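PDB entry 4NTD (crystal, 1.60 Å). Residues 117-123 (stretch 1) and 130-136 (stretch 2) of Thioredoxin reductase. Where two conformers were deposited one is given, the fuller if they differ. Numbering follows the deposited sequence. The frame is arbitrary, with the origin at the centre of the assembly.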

# COMPACT_ATOMS: atom_id res chain seq x y z
N ALA A 117 20.39 -1.78 -19.67
CA ALA A 117 20.32 -0.32 -19.68
C ALA A 117 19.10 0.13 -20.48
O ALA A 117 19.24 0.74 -21.55
N PRO A 118 17.89 -0.16 -19.97
CA PRO A 118 16.67 0.19 -20.70
C PRO A 118 16.50 1.69 -20.92
O PRO A 118 16.96 2.50 -20.11
N ARG A 119 15.84 2.04 -22.02
CA ARG A 119 15.40 3.40 -22.30
C ARG A 119 14.06 3.29 -23.02
O ARG A 119 13.78 2.27 -23.65
N PHE A 120 13.24 4.33 -22.91
CA PHE A 120 11.91 4.33 -23.53
C PHE A 120 11.59 5.66 -24.19
O PHE A 120 12.03 6.71 -23.73
N THR A 121 10.82 5.60 -25.27
CA THR A 121 10.22 6.78 -25.87
C THR A 121 8.73 6.76 -25.55
O THR A 121 8.03 5.81 -25.89
N VAL A 122 8.26 7.82 -24.89
CA VAL A 122 6.86 7.98 -24.53
C VAL A 122 6.25 9.02 -25.47
O VAL A 122 6.77 10.13 -25.57
N ARG A 123 5.17 8.64 -26.15
CA ARG A 123 4.54 9.51 -27.15
C ARG A 123 3.11 9.85 -26.73
O ARG A 123 2.34 8.97 -26.34
N LEU A 130 8.76 12.11 -25.32
CA LEU A 130 9.79 12.22 -24.29
C LEU A 130 10.65 10.96 -24.29
O LEU A 130 10.13 9.86 -24.52
N SER A 131 11.94 11.11 -24.01
CA SER A 131 12.84 9.98 -23.79
C SER A 131 13.09 9.84 -22.30
O SER A 131 13.31 10.84 -21.61
N THR A 132 13.06 8.61 -21.79
CA THR A 132 13.20 8.35 -20.35
C THR A 132 13.91 7.03 -20.06
O THR A 132 13.88 6.10 -20.88
N ARG A 133 14.54 6.94 -18.89
CA ARG A 133 15.21 5.71 -18.48
C ARG A 133 14.23 4.63 -18.02
O ARG A 133 14.46 3.44 -18.24
N ARG A 134 13.13 5.06 -17.39
CA ARG A 134 12.16 4.14 -16.79
C ARG A 134 10.73 4.65 -16.97
O ARG A 134 10.51 5.84 -17.20
N VAL A 135 9.77 3.73 -16.85
CA VAL A 135 8.35 4.06 -16.94
C VAL A 135 7.58 3.40 -15.79
O VAL A 135 7.82 2.23 -15.47
N VAL A 136 6.67 4.15 -15.18
CA VAL A 136 5.68 3.62 -14.25
C VAL A 136 4.31 3.82 -14.87
O VAL A 136 3.91 4.95 -15.15

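Packing of side chains between residues 117-123 and 130-136 of thioredoxin reductase, two stretches that bury 590 Å² between them. The apolar centre lies on the sheet face that carries F120, V122, L130 and T132, where V135, beyond the corner at R133, points its CB toward stretch 1 and joins the cluster. F120 (chi1 m, chi2 -93°) brings its ring against V135 (chi1 t), with F120 CG 3.8 Å from V135 CG2; the methyl approaches the ring obliquely. The same methyl meets the next residue on this face, V122 (chi1 t), at 4.2 Å from V135 CG2 to V122 CG2, so V135 packs against both inward side chains of strand 119-123. V122 also touches its bridge partner L130 (chi1 m, chi2 p), with V122 CB 4.2 Å from L130 CD1. T132 (chi1 t) turns its methyl into the cluster: T132 CG2 lies 4.0 Å from F120 CB and 4.1 Å from V122 CG2. Its hydroxyl serves its own stretch instead, T132 OG1 donating to R134 O at 3.0 Å.

The backbone ladder sets the register beneath this packing. The strands run antiparallel, at 154°, and two hydrogen-bonded pairs set the side chains side by side: F120 N to T132 O (2.8 Å) and T132 N to F120 O (2.9 Å), then V122 N to L130 O and L130 N to V122 O (both 2.8 Å). Between these rungs T121 and S131 form a non-hydrogen-bonded pair whose side chains lie on the other face.

At the corner the contact becomes more polar. The edge of the F120 ring meets the backbone, with F120 CE2 3.5 Å from R133 O. R134 (m, m, t, chi4 -83°) points its CB away, yet its end comes back toward stretch 1: one face of the guanidinium lies against P118 CG, and R134 NH1 is 3.8 Å from P118 CD. That same nitrogen donates to R133 O at 2.9 Å, which holds the guanidinium close to the turn. The carbonyls P118 O and R133 O approach to 3.3 Å, but both are acceptors and do not bond. Water 1 bridges the stretches here, donating to P118 O (2.8 Å) and accepting from R133 NE (3.1 Å), with a weak bond from R134 NH1 (3.3 Å).

The polar edge on the T121 and S131 face centres on S131 (chi1 t). R119 (t, t, m, chi4 -88°) starts with its CB sideways, but its end reaches across, and R119 NH1 donates to S131 OG at 2.8 Å, with OG near the guanidinium plane. One face of that guanidinium lies over T132 C and R133 N, while R119 NH2 is 3.6 Å from R133 CG, in the side chain of R133 (m, t, p, chi4 -174°). Water 2 links S131 OG (2.6 Å) to T121 OG1 (2.8 Å; T121 chi1 m), completing a bridge across the non-hydrogen-bonded pair. A117, R123 and V136 make no contact with the opposing stretch.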

# COMPACT_ATOMS: atom_id res chain seq x y z
CB ALA A 117 21.60 0.27 -20.26
CB PRO A 118 15.54 -0.33 -19.81
CG PRO A 118 16.16 -1.22 -18.80
CD PRO A 118 17.61 -0.84 -18.69
CB ARG A 119 16.44 4.13 -23.15
CG ARG A 119 16.00 5.48 -23.70
CD ARG A 119 17.18 6.37 -24.06
NE ARG A 119 17.97 6.70 -22.87
CZ ARG A 119 17.75 7.74 -22.06
NH1 ARG A 119 16.76 8.60 -22.28
NH2 ARG A 119 18.55 7.92 -21.01
CB PHE A 120 10.84 4.03 -22.47
CG PHE A 120 11.07 2.75 -21.73
CD1 PHE A 120 10.49 1.57 -22.16
CD2 PHE A 120 11.89 2.72 -20.61
CE1 PHE A 120 10.71 0.38 -21.48
CE2 PHE A 120 12.12 1.54 -19.93
CZ PHE A 120 11.52 0.37 -20.37
CB THR A 121 10.42 6.81 -27.40
OG1 THR A 121 11.81 6.79 -27.70
CG2 THR A 121 9.80 8.08 -28.00
CB VAL A 122 6.71 8.43 -23.06
CG1 VAL A 122 5.25 8.68 -22.71
CG2 VAL A 122 7.32 7.39 -22.13
CB ARG A 123 4.55 8.83 -28.52
CG ARG A 123 5.95 8.51 -29.03
CD ARG A 123 5.94 7.87 -30.42
NE ARG A 123 7.30 7.61 -30.90
CZ ARG A 123 7.87 6.41 -30.93
NH1 ARG A 123 7.20 5.34 -30.52
NH2 ARG A 123 9.11 6.28 -31.38
CB LEU A 130 9.17 12.32 -22.89
CG LEU A 130 8.03 13.30 -22.60
CD1 LEU A 130 6.68 12.67 -22.89
CD2 LEU A 130 8.11 13.72 -21.14
CB SER A 131 14.16 10.21 -24.53
OG SER A 131 15.01 9.08 -24.41
CB THR A 132 11.82 8.37 -19.66
OG1 THR A 132 11.98 8.22 -18.24
CG2 THR A 132 10.90 7.27 -20.20
CB ARG A 133 16.23 5.99 -17.37
CG ARG A 133 17.34 6.93 -17.78
CD ARG A 133 18.30 7.20 -16.63
NE ARG A 133 19.16 6.05 -16.34
CZ ARG A 133 20.00 5.97 -15.32
NH1 ARG A 133 20.12 6.97 -14.45
NH2 ARG A 133 20.74 4.88 -15.15
CB ARG A 134 12.44 3.98 -15.29
CG ARG A 134 13.81 3.41 -14.94
CD ARG A 134 13.93 1.96 -15.36
NE ARG A 134 15.17 1.35 -14.88
CZ ARG A 134 16.35 1.43 -15.48
NH1 ARG A 134 16.51 2.11 -16.61
NH2 ARG A 134 17.40 0.83 -14.93
CB VAL A 135 7.74 3.61 -18.29
CG1 VAL A 135 6.23 3.86 -18.33
CG2 VAL A 135 8.43 4.32 -19.44
CB VAL A 136 5.73 4.33 -12.88
CG1 VAL A 136 4.66 3.77 -11.94
CG2 VAL A 136 7.12 4.20 -12.25
O HOH W 1 18.78 3.79 -18.40
O HOH W 2 14.19 7.92 -26.64